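Local coordinates for transcription termination factor FttA (Methanosarcina mazei, PDB 2XR1), which probably terminates transcription genome-wide, cutting nascent RNA where it leaves RNA polymerase and degrading the released RNA from its 5' end with a two-zinc nuclease centre, at residues M223-Y228 against Q251-L256; E231-N236 against F258-E263; E397-M402 against Q575-F580; A414-F419 against V535-Q540. All blocks are in the same frame, centred on the assembly; numbering follows the deposited sequence. Where two conformers were deposited one is given.

Contact 1 (M223-Y228 against Q251-L256)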
loop_
_atom_site.group_PDB
_atom_site.type_symbol
_atom_site.label_atom_id
_atom_site.label_comp_id
_atom_site.label_asym_id
_atom_site.label_seq_id
_atom_site.Cartn_x
_atom_site.Cartn_y
_atom_site.Cartn_z
ATOM N N MET B 223 -1.027 13.994 -16.130
ATOM C CA MET B 223 -1.199 12.824 -15.224
ATOM C C MET B 223 0.107 12.154 -14.764
ATOM O O MET B 223 0.910 11.695 -15.548
ATOM C CB MET B 223 -2.097 11.764 -15.887
ATOM C CG MET B 223 -3.215 11.203 -15.001
ATOM S SD MET B 223 -4.412 10.087 -15.879
ATOM C CE MET B 223 -5.856 11.162 -16.063
ATOM N N THR B 224 0.299 12.107 -13.463
ATOM C CA THR B 224 1.494 11.569 -12.887
ATOM C C THR B 224 1.176 10.237 -12.234
ATOM O O THR B 224 0.029 9.871 -12.094
ATOM C CB THR B 224 2.015 12.520 -11.802
ATOM O OG1 THR B 224 1.109 12.506 -10.700
ATOM C CG2 THR B 224 2.137 13.945 -12.328
ATOM N N PRO B 225 2.198 9.490 -11.845
ATOM C CA PRO B 225 1.930 8.377 -10.952
ATOM C C PRO B 225 1.364 8.886 -9.606
ATOM O O PRO B 225 1.452 10.084 -9.310
ATOM C CB PRO B 225 3.290 7.765 -10.748
ATOM C CG PRO B 225 4.102 8.237 -11.895
ATOM C CD PRO B 225 3.591 9.544 -12.284
ATOM N N TYR B 226 0.762 7.987 -8.827
ATOM C CA TYR B 226 0.235 8.362 -7.521
ATOM C C TYR B 226 1.380 8.510 -6.507
ATOM O O TYR B 226 1.586 7.658 -5.649
ATOM C CB TYR B 226 -0.818 7.338 -7.020
ATOM C CG TYR B 226 -2.041 7.235 -7.887
ATOM C CD1 TYR B 226 -3.088 8.074 -7.715
ATOM C CD2 TYR B 226 -2.103 6.318 -8.912
ATOM C CE1 TYR B 226 -4.205 8.004 -8.556
ATOM C CE2 TYR B 226 -3.176 6.239 -9.738
ATOM C CZ TYR B 226 -4.212 7.071 -9.566
ATOM O OH TYR B 226 -5.287 6.971 -10.374
ATOM N N LEU B 227 2.114 9.610 -6.610
ATOM C CA LEU B 227 3.265 9.837 -5.752
ATOM C C LEU B 227 2.882 10.378 -4.369
ATOM O O LEU B 227 3.764 10.458 -3.519
ATOM C CB LEU B 227 4.249 10.804 -6.405
ATOM C CG LEU B 227 4.919 10.353 -7.698
ATOM C CD1 LEU B 227 5.827 11.455 -8.296
ATOM C CD2 LEU B 227 5.697 9.029 -7.487
ATOM N N TYR B 228 1.613 10.712 -4.114
ATOM C CA TYR B 228 1.268 11.493 -2.913
ATOM C C TYR B 228 0.714 10.600 -1.775
ATOM O O TYR B 228 0.178 11.100 -0.791
ATOM C CB TYR B 228 0.347 12.676 -3.293
ATOM C CG TYR B 228 0.950 13.490 -4.440
ATOM C CD1 TYR B 228 0.785 13.083 -5.764
ATOM C CD2 TYR B 228 1.745 14.618 -4.200
ATOM C CE1 TYR B 228 1.356 13.790 -6.814
ATOM C CE2 TYR B 228 2.322 15.331 -5.251
ATOM C CZ TYR B 228 2.124 14.908 -6.552
ATOM O OH TYR B 228 2.679 15.588 -7.609
ATOM N N GLN B 251 11.421 7.515 -16.895
ATOM C CA GLN B 251 12.315 8.409 -16.158
ATOM C C GLN B 251 11.789 9.855 -16.077
ATOM O O GLN B 251 12.236 10.656 -15.251
ATOM C CB GLN B 251 13.718 8.402 -16.770
ATOM C CG GLN B 251 13.858 8.674 -18.327
ATOM C CD GLN B 251 13.799 10.150 -18.722
ATOM O OE1 GLN B 251 13.680 11.040 -17.869
ATOM N NE2 GLN B 251 13.879 10.425 -20.015
ATOM N N GLY B 252 10.821 10.187 -16.909
ATOM C CA GLY B 252 10.444 11.577 -17.077
ATOM C C GLY B 252 10.049 12.396 -15.857
ATOM O O GLY B 252 10.156 13.605 -15.880
ATOM N N LEU B 253 9.564 11.748 -14.804
ATOM C CA LEU B 253 9.210 12.448 -13.587
ATOM C C LEU B 253 10.175 12.163 -12.438
ATOM O O LEU B 253 9.965 12.627 -11.313
ATOM C CB LEU B 253 7.789 12.119 -13.181
ATOM C CG LEU B 253 6.716 12.809 -14.055
ATOM C CD1 LEU B 253 5.350 12.328 -13.623
ATOM C CD2 LEU B 253 6.796 14.287 -13.971
ATOM N N VAL B 254 11.288 11.511 -12.719
ATOM C CA VAL B 254 12.279 11.351 -11.692
ATOM C C VAL B 254 12.725 12.703 -11.122
ATOM O O VAL B 254 12.944 12.803 -9.924
ATOM C CB VAL B 254 13.481 10.547 -12.163
ATOM C CG1 VAL B 254 14.686 10.658 -11.135
ATOM C CG2 VAL B 254 13.047 9.110 -12.389
ATOM N N PRO B 255 12.847 13.744 -11.951
ATOM C CA PRO B 255 13.184 14.991 -11.330
ATOM C C PRO B 255 12.088 15.551 -10.433
ATOM O O PRO B 255 12.399 16.358 -9.564
ATOM C CB PRO B 255 13.455 15.931 -12.523
ATOM C CG PRO B 255 13.892 15.053 -13.582
ATOM C CD PRO B 255 13.029 13.797 -13.404
ATOM N N LEU B 256 10.829 15.167 -10.626
ATOM C CA LEU B 256 9.761 15.657 -9.753
ATOM C C LEU B 256 9.966 15.110 -8.339
ATOM O O LEU B 256 9.664 15.772 -7.354
ATOM C CB LEU B 256 8.401 15.199 -10.289
ATOM C CG LEU B 256 7.120 15.769 -9.686
ATOM C CD1 LEU B 256 7.098 17.266 -9.735
ATOM C CD2 LEU B 256 5.967 15.229 -10.420
#
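L253 reaches into the loop 223-228 with one methyl. Its CG stands anti to the carbonyl carbon, beside the backbone N, and the nearly straight second torsion (chi2 176°) carries CD1 outward, where two neighbours share it: P225 CD at 3.6 Å and T224 CB at 3.8 Å. The L253 side chain crosses T224 at about a right angle and the P225 ring obliquely. T224 keeps CG2 beside its own N, equally near L253 CD1, while OG1 takes the crowded position between N and carbonyl carbon (chi1 69°). From there OG1 donates to P225 O at 2.8 Å, approaching above the carbonyl plane. The same oxygen accepts a weak bond from L227 N, closing an inverse gamma turn centred on Y226. Further along, L227 CD1 stands 4.3 Å from L256 CD2, with the Y228 ring lying against L227 CB on one face. The contact joins the loop between strands 208-211 and 240-242 of the metallo-beta-lactamase domain to a segment that opens with a type I turn, Q251 to V254, just after zinc ligands D249 and H250, and runs into helix 254-259 with L253 at its N-cap. P225 and L227 also pack on C199 of strand 199-203, V254 and P255 face helix 299-306, and the Y226 ring meets W183 of the second subunit.

Contact 2 (E231-N236 against F258-E263)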
loop_
_atom_site.group_PDB
_atom_site.type_symbol
_atom_site.label_atom_id
_atom_site.label_comp_id
_atom_site.label_asym_id
_atom_site.label_seq_id
_atom_site.Cartn_x
_atom_site.Cartn_y
_atom_site.Cartn_z
ATOM N N GLU B 231 2.646 5.325 1.044
ATOM C CA GLU B 231 3.729 4.403 0.701
ATOM C C GLU B 231 4.925 5.071 0.110
ATOM O O GLU B 231 5.956 4.449 0.016
ATOM C CB GLU B 231 3.264 3.385 -0.363
ATOM C CG GLU B 231 2.132 2.490 0.049
ATOM C CD GLU B 231 0.758 3.121 -0.098
ATOM O OE1 GLU B 231 0.498 4.234 0.405
ATOM O OE2 GLU B 231 -0.096 2.492 -0.695
ATOM N N VAL B 232 4.768 6.293 -0.377
ATOM C CA VAL B 232 5.858 7.015 -1.013
ATOM C C VAL B 232 6.264 8.257 -0.224
ATOM O O VAL B 232 7.439 8.592 -0.210
ATOM C CB VAL B 232 5.496 7.333 -2.451
ATOM C CG1 VAL B 232 6.194 8.619 -2.944
ATOM C CG2 VAL B 232 5.889 6.183 -3.290
ATOM N N PHE B 233 5.295 8.938 0.399
ATOM C CA PHE B 233 5.571 10.088 1.261
ATOM C C PHE B 233 5.764 9.569 2.686
ATOM O O PHE B 233 4.907 8.845 3.171
ATOM C CB PHE B 233 4.423 11.129 1.214
ATOM C CG PHE B 233 4.580 12.180 0.117
ATOM C CD1 PHE B 233 4.617 11.807 -1.211
ATOM C CD2 PHE B 233 4.668 13.551 0.432
ATOM C CE1 PHE B 233 4.774 12.789 -2.235
ATOM C CE2 PHE B 233 4.817 14.534 -0.576
ATOM C CZ PHE B 233 4.866 14.152 -1.909
ATOM N N PRO B 234 6.866 9.975 3.375
ATOM C CA PRO B 234 7.803 11.014 2.942
ATOM C C PRO B 234 8.884 10.398 2.079
ATOM O O PRO B 234 9.378 9.334 2.391
ATOM C CB PRO B 234 8.384 11.523 4.255
ATOM C CG PRO B 234 8.412 10.317 5.132
ATOM C CD PRO B 234 7.331 9.350 4.629
ATOM N N LEU B 235 9.241 11.102 1.017
ATOM C CA LEU B 235 10.233 10.664 0.071
ATOM C C LEU B 235 11.591 10.285 0.665
ATOM O O LEU B 235 12.279 9.403 0.129
ATOM C CB LEU B 235 10.386 11.709 -1.035
ATOM C CG LEU B 235 9.138 11.865 -1.924
ATOM C CD1 LEU B 235 9.168 13.166 -2.736
ATOM C CD2 LEU B 235 9.022 10.664 -2.846
ATOM N N ASN B 236 11.980 10.881 1.781
ATOM C CA ASN B 236 13.225 10.455 2.437
ATOM C C ASN B 236 13.227 8.967 2.867
ATOM O O ASN B 236 14.280 8.362 3.058
ATOM C CB ASN B 236 13.548 11.356 3.624
ATOM C CG ASN B 236 12.601 11.146 4.800
ATOM O OD1 ASN B 236 11.875 10.136 4.884
ATOM N ND2 ASN B 236 12.617 12.100 5.733
ATOM N N PHE B 258 12.797 14.741 -6.914
ATOM C CA PHE B 258 13.737 15.667 -6.280
ATOM C C PHE B 258 13.071 17.009 -5.904
ATOM O O PHE B 258 13.330 17.580 -4.841
ATOM C CB PHE B 258 14.966 15.838 -7.168
ATOM C CG PHE B 258 15.859 14.648 -7.155
ATOM C CD1 PHE B 258 16.761 14.460 -6.139
ATOM C CD2 PHE B 258 15.772 13.711 -8.122
ATOM C CE1 PHE B 258 17.560 13.385 -6.120
ATOM C CE2 PHE B 258 16.582 12.602 -8.094
ATOM C CZ PHE B 258 17.460 12.440 -7.096
ATOM N N LYS B 259 12.194 17.491 -6.769
ATOM C CA LYS B 259 11.487 18.713 -6.480
ATOM C C LYS B 259 10.743 18.591 -5.155
ATOM O O LYS B 259 10.631 19.550 -4.406
ATOM C CB LYS B 259 10.496 19.029 -7.588
ATOM C CG LYS B 259 9.770 20.351 -7.401
ATOM C CD LYS B 259 8.878 20.667 -8.619
ATOM C CE LYS B 259 7.987 21.890 -8.408
ATOM N NZ LYS B 259 7.773 22.550 -9.736
ATOM N N TYR B 260 10.238 17.403 -4.889
ATOM C CA TYR B 260 9.467 17.119 -3.699
ATOM C C TYR B 260 10.297 16.596 -2.531
ATOM O O TYR B 260 9.727 16.053 -1.581
ATOM C CB TYR B 260 8.393 16.062 -4.034
ATOM C CG TYR B 260 7.274 16.523 -4.940
ATOM C CD1 TYR B 260 6.885 17.871 -5.011
ATOM C CD2 TYR B 260 6.577 15.606 -5.703
ATOM C CE1 TYR B 260 5.859 18.273 -5.843
ATOM C CE2 TYR B 260 5.556 15.989 -6.532
ATOM C CZ TYR B 260 5.204 17.311 -6.613
ATOM O OH TYR B 260 4.168 17.665 -7.444
ATOM N N GLY B 261 11.623 16.709 -2.604
ATOM C CA GLY B 261 12.494 16.452 -1.439
ATOM C C GLY B 261 13.197 15.099 -1.321
ATOM O O GLY B 261 13.710 14.768 -0.263
ATOM N N TYR B 262 13.197 14.305 -2.390
ATOM C CA TYR B 262 14.026 13.115 -2.464
ATOM C C TYR B 262 15.472 13.541 -2.563
ATOM O O TYR B 262 15.796 14.532 -3.241
ATOM C CB TYR B 262 13.657 12.285 -3.691
ATOM C CG TYR B 262 14.454 11.005 -3.836
ATOM C CD1 TYR B 262 14.422 10.027 -2.865
ATOM C CD2 TYR B 262 15.255 10.788 -4.953
ATOM C CE1 TYR B 262 15.167 8.860 -3.007
ATOM C CE2 TYR B 262 15.990 9.625 -5.111
ATOM C CZ TYR B 262 15.947 8.669 -4.140
ATOM O OH TYR B 262 16.674 7.526 -4.309
ATOM N N GLU B 263 16.338 12.791 -1.889
ATOM C CA GLU B 263 17.769 13.103 -1.855
ATOM C C GLU B 263 18.706 11.870 -1.880
ATOM O O GLU B 263 19.877 11.951 -1.502
ATOM C CB GLU B 263 18.046 14.039 -0.654
ATOM C CG GLU B 263 18.200 15.502 -1.104
ATOM C CD GLU B 263 18.119 16.520 0.007
ATOM O OE1 GLU B 263 18.032 16.133 1.195
ATOM O OE2 GLU B 263 18.152 17.735 -0.303
#
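A Schellman motif closes helix 254-259 of the metallo-beta-lactamase domain, and the contact is formed where the segment 231-236 packs against that helix end. The evidence is the pair of backbone bonds, Y262 N to L257 O and G261 N to F258 O, the latter 2.9 Å, with G261 as the C-prime residue at a positive phi of 99°. L235, at the start of a short 3-10 segment and next after cis P234, is the residue that enters the turn. Its CG is anti to the carbonyl carbon (chi1 -66°), and an extended second torsion (chi2 163°) sends CD1 across to the base of Y260, near both its carbonyl O and its CB; the CD1 to CB distance is 3.3 Å. The Y260 side chain crosses it obliquely. L235 CB comes 4.3 Å from Y262 CB, and L235 also touches L257 of the helix. Y260 CD2 lies at the edge of the F233 ring, 4.4 Å from F233 CZ. No hydrogen bond joins the segments; they meet by van der Waals packing, and the tyrosine hydroxyls find their partners beyond it: Y260 OH is hydrogen-bonded to Y228 OH, and Y262 OH to P265 O. The Y262 ring, set with CG anti to its backbone N, brings CD2 over the rim of one face of the F258 ring. At the edge of the Y262 ring, close to its plane, lies L235 O, 3.7 Å from Y262 CD1.

Contact 3 (E397-M402 against Q575-F580)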
loop_
_atom_site.group_PDB
_atom_site.type_symbol
_atom_site.label_atom_id
_atom_site.label_comp_id
_atom_site.label_asym_id
_atom_site.label_seq_id
_atom_site.Cartn_x
_atom_site.Cartn_y
_atom_site.Cartn_z
ATOM N N GLU B 397 11.538 -5.146 -42.761
ATOM C CA GLU B 397 12.460 -4.363 -43.559
ATOM C C GLU B 397 11.994 -4.265 -45.005
ATOM O O GLU B 397 11.860 -3.158 -45.526
ATOM C CB GLU B 397 13.846 -4.955 -43.492
ATOM C CG GLU B 397 14.484 -4.831 -42.115
ATOM C CD GLU B 397 15.870 -5.394 -42.115
ATOM O OE1 GLU B 397 16.326 -5.830 -43.216
ATOM O OE2 GLU B 397 16.499 -5.389 -41.035
ATOM N N LYS B 398 11.693 -5.404 -45.621
ATOM C CA LYS B 398 11.217 -5.380 -47.004
ATOM C C LYS B 398 9.978 -4.511 -47.120
ATOM O O LYS B 398 9.881 -3.714 -48.028
ATOM C CB LYS B 398 10.945 -6.783 -47.565
ATOM C CG LYS B 398 11.225 -6.919 -49.084
ATOM N N HIS B 399 9.082 -4.614 -46.147
ATOM C CA HIS B 399 7.872 -3.793 -46.117
ATOM C C HIS B 399 8.209 -2.326 -46.033
ATOM O O HIS B 399 7.705 -1.534 -46.816
ATOM C CB HIS B 399 6.957 -4.180 -44.939
ATOM C CG HIS B 399 5.571 -3.617 -45.032
ATOM N ND1 HIS B 399 4.569 -3.981 -44.164
ATOM C CD2 HIS B 399 5.005 -2.764 -45.918
ATOM C CE1 HIS B 399 3.454 -3.356 -44.496
ATOM N NE2 HIS B 399 3.692 -2.620 -45.565
ATOM N N LEU B 400 9.075 -1.942 -45.098
ATOM C CA LEU B 400 9.460 -0.535 -45.039
ATOM C C LEU B 400 10.055 -0.069 -46.365
ATOM O O LEU B 400 9.793 1.030 -46.787
ATOM C CB LEU B 400 10.452 -0.267 -43.922
ATOM C CG LEU B 400 10.696 1.225 -43.676
ATOM C CD1 LEU B 400 9.355 1.884 -43.449
ATOM C CD2 LEU B 400 11.613 1.470 -42.508
ATOM N N GLN B 401 10.863 -0.904 -47.002
ATOM C CA GLN B 401 11.580 -0.487 -48.183
ATOM C C GLN B 401 10.600 -0.240 -49.288
ATOM O O GLN B 401 10.718 0.728 -50.000
ATOM C CB GLN B 401 12.603 -1.536 -48.616
ATOM C CG GLN B 401 13.779 -1.613 -47.668
ATOM C CD GLN B 401 14.702 -2.804 -47.919
ATOM O OE1 GLN B 401 14.251 -3.914 -48.222
ATOM N NE2 GLN B 401 16.006 -2.573 -47.787
ATOM N N MET B 402 9.607 -1.104 -49.403
ATOM C CA MET B 402 8.610 -0.972 -50.441
ATOM C C MET B 402 7.713 0.243 -50.244
ATOM O O MET B 402 7.398 0.945 -51.206
ATOM C CB MET B 402 7.784 -2.255 -50.555
ATOM C CG MET B 402 8.592 -3.407 -51.208
ATOM S SD MET B 402 8.995 -3.087 -52.969
ATOM C CE MET B 402 10.079 -4.469 -53.366
ATOM N N GLN B 575 0.533 3.966 -43.832
ATOM C CA GLN B 575 0.938 2.570 -43.789
ATOM C C GLN B 575 1.450 2.255 -42.413
ATOM O O GLN B 575 1.998 3.120 -41.741
ATOM C CB GLN B 575 1.971 2.243 -44.856
ATOM C CG GLN B 575 1.401 2.245 -46.303
ATOM C CD GLN B 575 1.120 0.862 -46.888
ATOM O OE1 GLN B 575 1.323 -0.162 -46.240
ATOM N NE2 GLN B 575 0.685 0.834 -48.133
ATOM N N VAL B 576 1.233 1.025 -41.974
ATOM C CA VAL B 576 1.665 0.586 -40.665
ATOM C C VAL B 576 2.686 -0.525 -40.872
ATOM O O VAL B 576 2.375 -1.555 -41.464
ATOM C CB VAL B 576 0.456 0.066 -39.848
ATOM C CG1 VAL B 576 0.906 -0.431 -38.507
ATOM C CG2 VAL B 576 -0.591 1.164 -39.676
ATOM N N VAL B 577 3.913 -0.312 -40.424
ATOM C CA VAL B 577 4.965 -1.318 -40.545
ATOM C C VAL B 577 5.474 -1.532 -39.143
ATOM O O VAL B 577 6.481 -0.971 -38.721
ATOM C CB VAL B 577 6.084 -0.848 -41.476
ATOM C CG1 VAL B 577 7.123 -1.933 -41.657
ATOM C CG2 VAL B 577 5.499 -0.408 -42.808
ATOM N N ASP B 578 4.744 -2.328 -38.390
ATOM C CA ASP B 578 4.945 -2.386 -36.954
ATOM C C ASP B 578 6.062 -3.383 -36.729
ATOM O O ASP B 578 5.824 -4.508 -36.293
ATOM C CB ASP B 578 3.639 -2.807 -36.252
ATOM C CG ASP B 578 3.673 -2.621 -34.728
ATOM O OD1 ASP B 578 4.678 -2.138 -34.179
ATOM O OD2 ASP B 578 2.643 -2.945 -34.062
ATOM N N GLY B 579 7.284 -2.977 -37.040
ATOM C CA GLY B 579 8.426 -3.850 -36.841
ATOM C C GLY B 579 9.584 -3.224 -36.095
ATOM O O GLY B 579 10.641 -3.822 -36.013
ATOM N N PHE B 580 9.401 -2.037 -35.539
ATOM C CA PHE B 580 10.524 -1.327 -34.972
ATOM C C PHE B 580 10.238 -0.751 -33.611
ATOM O O PHE B 580 10.920 0.171 -33.178
ATOM C CB PHE B 580 10.936 -0.222 -35.926
ATOM C CG PHE B 580 11.100 -0.700 -37.328
ATOM C CD1 PHE B 580 9.998 -0.852 -38.142
ATOM C CD2 PHE B 580 12.344 -1.033 -37.822
ATOM C CE1 PHE B 580 10.122 -1.291 -39.460
ATOM C CE2 PHE B 580 12.488 -1.474 -39.121
ATOM C CZ PHE B 580 11.363 -1.607 -39.952
#
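Q575 OE1 is the polar side-chain atom held across these segments, and across the two of them one donor reaches it: H399 NE2, at 3.5 Å. The N-H to acceptor angle is 155° and the bond is weak. The oxygen sits at the edge of the imidazole, near its plane, while the amide of Q575, brought round by a bend at its second torsion, is turned 90° to the ring. Apolar packing therefore carries most of the contact. V577 CG2 stands squarely over the imidazole face, 3.8 Å from the ring centroid and only 2° off the normal, a well-centred CH-pi contact. The other methyl, CG1, is anti to the V577 backbone N and turns to the helix, lying 4.0 Å from both L400 N and H399 CB. H399 and L400 both have CG anti to their own N, which sends the imidazole out to Q575 and V577 and the isobutyl group towards F580. There L400 CD2 meets F580 CZ at 4.0 Å, the two side chains crossing obliquely. An inverse gamma turn centred on D578, closed by G579 N to V577 O at 2.7 Å, bends the chain between V577 and F580. The contact thus lays helix 393-409 over the end of strand 573-576, the outermost strand of the parallel beta-CASP sheet within this chain. Helix 423-436 packs beside it, with V427 against L400 and V430 against F580, while E397 forms a salt bridge to R362.

Contact 4 (A414-F419 against V535-Q540)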
loop_
_atom_site.group_PDB
_atom_site.type_symbol
_atom_site.label_atom_id
_atom_site.label_comp_id
_atom_site.label_asym_id
_atom_site.label_seq_id
_atom_site.Cartn_x
_atom_site.Cartn_y
_atom_site.Cartn_z
ATOM N N ALA B 414 8.005 10.841 -47.305
ATOM C CA ALA B 414 7.549 9.884 -46.301
ATOM C C ALA B 414 7.855 10.413 -44.913
ATOM O O ALA B 414 8.993 10.504 -44.538
ATOM C CB ALA B 414 8.215 8.529 -46.532
ATOM N N VAL B 415 6.825 10.802 -44.172
ATOM C CA VAL B 415 6.984 11.266 -42.792
ATOM C C VAL B 415 6.880 10.058 -41.861
ATOM O O VAL B 415 5.964 9.285 -41.975
ATOM C CB VAL B 415 5.918 12.323 -42.425
ATOM C CG1 VAL B 415 5.962 12.654 -40.947
ATOM C CG2 VAL B 415 6.096 13.596 -43.301
ATOM N N ILE B 416 7.858 9.886 -40.987
ATOM C CA ILE B 416 7.932 8.744 -40.087
ATOM C C ILE B 416 8.141 9.246 -38.668
ATOM O O ILE B 416 9.265 9.544 -38.299
ATOM C CB ILE B 416 9.154 7.845 -40.420
ATOM C CG1 ILE B 416 9.262 7.583 -41.926
ATOM C CG2 ILE B 416 9.097 6.579 -39.637
ATOM C CD1 ILE B 416 10.120 6.371 -42.283
ATOM N N PRO B 417 7.071 9.382 -37.881
ATOM C CA PRO B 417 7.240 9.772 -36.500
ATOM C C PRO B 417 8.025 8.752 -35.746
ATOM O O PRO B 417 7.952 7.592 -36.054
ATOM C CB PRO B 417 5.820 9.823 -35.953
ATOM C CG PRO B 417 5.076 8.985 -36.826
ATOM C CD PRO B 417 5.658 9.167 -38.186
ATOM N N ALA B 418 8.791 9.220 -34.773
ATOM C CA ALA B 418 9.770 8.408 -34.074
ATOM C C ALA B 418 10.092 9.057 -32.753
ATOM O O ALA B 418 9.856 10.223 -32.549
ATOM C CB ALA B 418 11.025 8.322 -34.903
ATOM N N PHE B 419 10.671 8.291 -31.860
ATOM C CA PHE B 419 11.264 8.834 -30.651
ATOM C C PHE B 419 12.698 9.171 -30.907
ATOM O O PHE B 419 13.296 8.626 -31.831
ATOM C CB PHE B 419 11.108 7.821 -29.511
ATOM C CG PHE B 419 9.682 7.618 -29.125
ATOM C CD1 PHE B 419 9.049 8.526 -28.293
ATOM C CD2 PHE B 419 8.953 6.570 -29.663
ATOM C CE1 PHE B 419 7.688 8.360 -27.960
ATOM C CE2 PHE B 419 7.621 6.393 -29.340
ATOM C CZ PHE B 419 6.989 7.285 -28.482
ATOM N N VAL B 535 4.201 6.932 -42.099
ATOM C CA VAL B 535 4.608 5.562 -41.788
ATOM C C VAL B 535 4.649 5.323 -40.297
ATOM O O VAL B 535 5.481 5.881 -39.608
ATOM C CB VAL B 535 6.001 5.272 -42.388
ATOM C CG1 VAL B 535 6.358 3.786 -42.282
ATOM C CG2 VAL B 535 6.039 5.725 -43.863
ATOM N N PHE B 536 3.756 4.499 -39.789
ATOM C CA PHE B 536 3.824 4.092 -38.388
ATOM C C PHE B 536 4.680 2.841 -38.203
ATOM O O PHE B 536 4.347 1.795 -38.727
ATOM C CB PHE B 536 2.429 3.815 -37.839
ATOM C CG PHE B 536 1.599 5.042 -37.659
ATOM C CD1 PHE B 536 1.935 5.985 -36.715
ATOM C CD2 PHE B 536 0.458 5.250 -38.423
ATOM C CE1 PHE B 536 1.173 7.120 -36.547
ATOM C CE2 PHE B 536 -0.316 6.381 -38.238
ATOM C CZ PHE B 536 0.045 7.309 -37.300
ATOM N N VAL B 537 5.746 2.949 -37.418
ATOM C CA VAL B 537 6.741 1.891 -37.297
ATOM C C VAL B 537 6.670 1.177 -35.963
ATOM O O VAL B 537 7.424 0.244 -35.726
ATOM C CB VAL B 537 8.146 2.421 -37.452
ATOM C CG1 VAL B 537 8.328 3.074 -38.830
ATOM C CG2 VAL B 537 8.441 3.361 -36.360
ATOM N N GLY B 538 5.755 1.588 -35.104
ATOM C CA GLY B 538 5.535 0.892 -33.851
ATOM C C GLY B 538 4.147 1.198 -33.310
ATOM O O GLY B 538 3.483 2.106 -33.823
ATOM N N TYR B 539 3.732 0.525 -32.240
ATOM C CA TYR B 539 2.412 0.801 -31.651
ATOM C C TYR B 539 2.255 2.275 -31.269
ATOM O O TYR B 539 3.229 2.971 -30.968
ATOM C CB TYR B 539 2.129 -0.076 -30.412
ATOM C CG TYR B 539 2.776 0.448 -29.153
ATOM C CD1 TYR B 539 4.123 0.285 -28.931
ATOM C CD2 TYR B 539 2.038 1.124 -28.212
ATOM C CE1 TYR B 539 4.742 0.788 -27.803
ATOM C CE2 TYR B 539 2.628 1.624 -27.036
ATOM C CZ TYR B 539 3.989 1.468 -26.845
ATOM O OH TYR B 539 4.592 1.961 -25.693
ATOM N N GLN B 540 1.001 2.717 -31.294
ATOM C CA GLN B 540 0.580 4.041 -30.852
ATOM C C GLN B 540 -0.403 3.805 -29.717
ATOM O O GLN B 540 -1.358 3.083 -29.885
ATOM C CB GLN B 540 -0.137 4.763 -31.977
ATOM C CG GLN B 540 0.566 4.727 -33.327
ATOM C CD GLN B 540 1.728 5.660 -33.384
ATOM O OE1 GLN B 540 1.620 6.830 -33.030
ATOM N NE2 GLN B 540 2.877 5.140 -33.794
#
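Three first torsions set this packing: I416 (chi1 -46°) has CG2 anti to its backbone N and CG1 anti to its carbonyl carbon, V535 has CG2 anti to its carbonyl carbon, beside its N and facing I416 CG1, and V537 (chi1 -60°) has CG1 anti to its carbonyl carbon. They act on two neighbouring parallel strands, 414-417 and 533-536, inside the six-stranded sheet of the beta-CASP domain. I416 and V535 lie side by side and point the same way, with I416 CG1 4.0 Å from V535 CB. V537 instead crosses I416 at about a right angle, presenting CG1 to I416 CG2 at 3.7 Å. Backbone pairing fixes the alignment: V535 N donates to V415 O at 2.9 Å with an N-H to acceptor angle of 169°, nearly along the C=O axis. V415 is also backbone-bonded to T533, so it pairs with residues two apart on the partner strand, as parallel geometry requires. The next pairing position falls on P417, which has no N-H to give; its CD packs instead at V535 O, 3.6 Å away, and its CG comes to 4.3 Å from F536 CE1. Helix 518-526 meets V415 and P417 through V519, and helix 423-436 meets V537 through R423 and V427. Past the strand end, the side chain of V537 is about 11 Å from that of zinc ligand H247. Further on, Q540 folds back on its own segment, its NE2 donating to G538 O at 3.1 Å from above the carbonyl plane.

The four contacts form two pairs, one in the metallo-beta-lactamase domain and one in the beta-CASP domain. Contacts 1 and 2, with centres 11 Å apart, form the first; their segments alternate along the chain, both use helix 254-259, and Y228 OH meets Y260 OH at 2.6 Å. Both close before contacts 3 and 4 open. These two, with centres 10 Å apart, share the parallel sheet, where V577 N lies 2.7 Å from F536 O, and contact 4 is nested inside the chain loop closed by contact 3. The centres of contacts 2 and 3 are 44 Å apart, on opposite sides of the chain's centre. Side chains of contacts 1, 3 and 4 come within about 12-13 Å of zinc, consistent with a nuclease site between these domains.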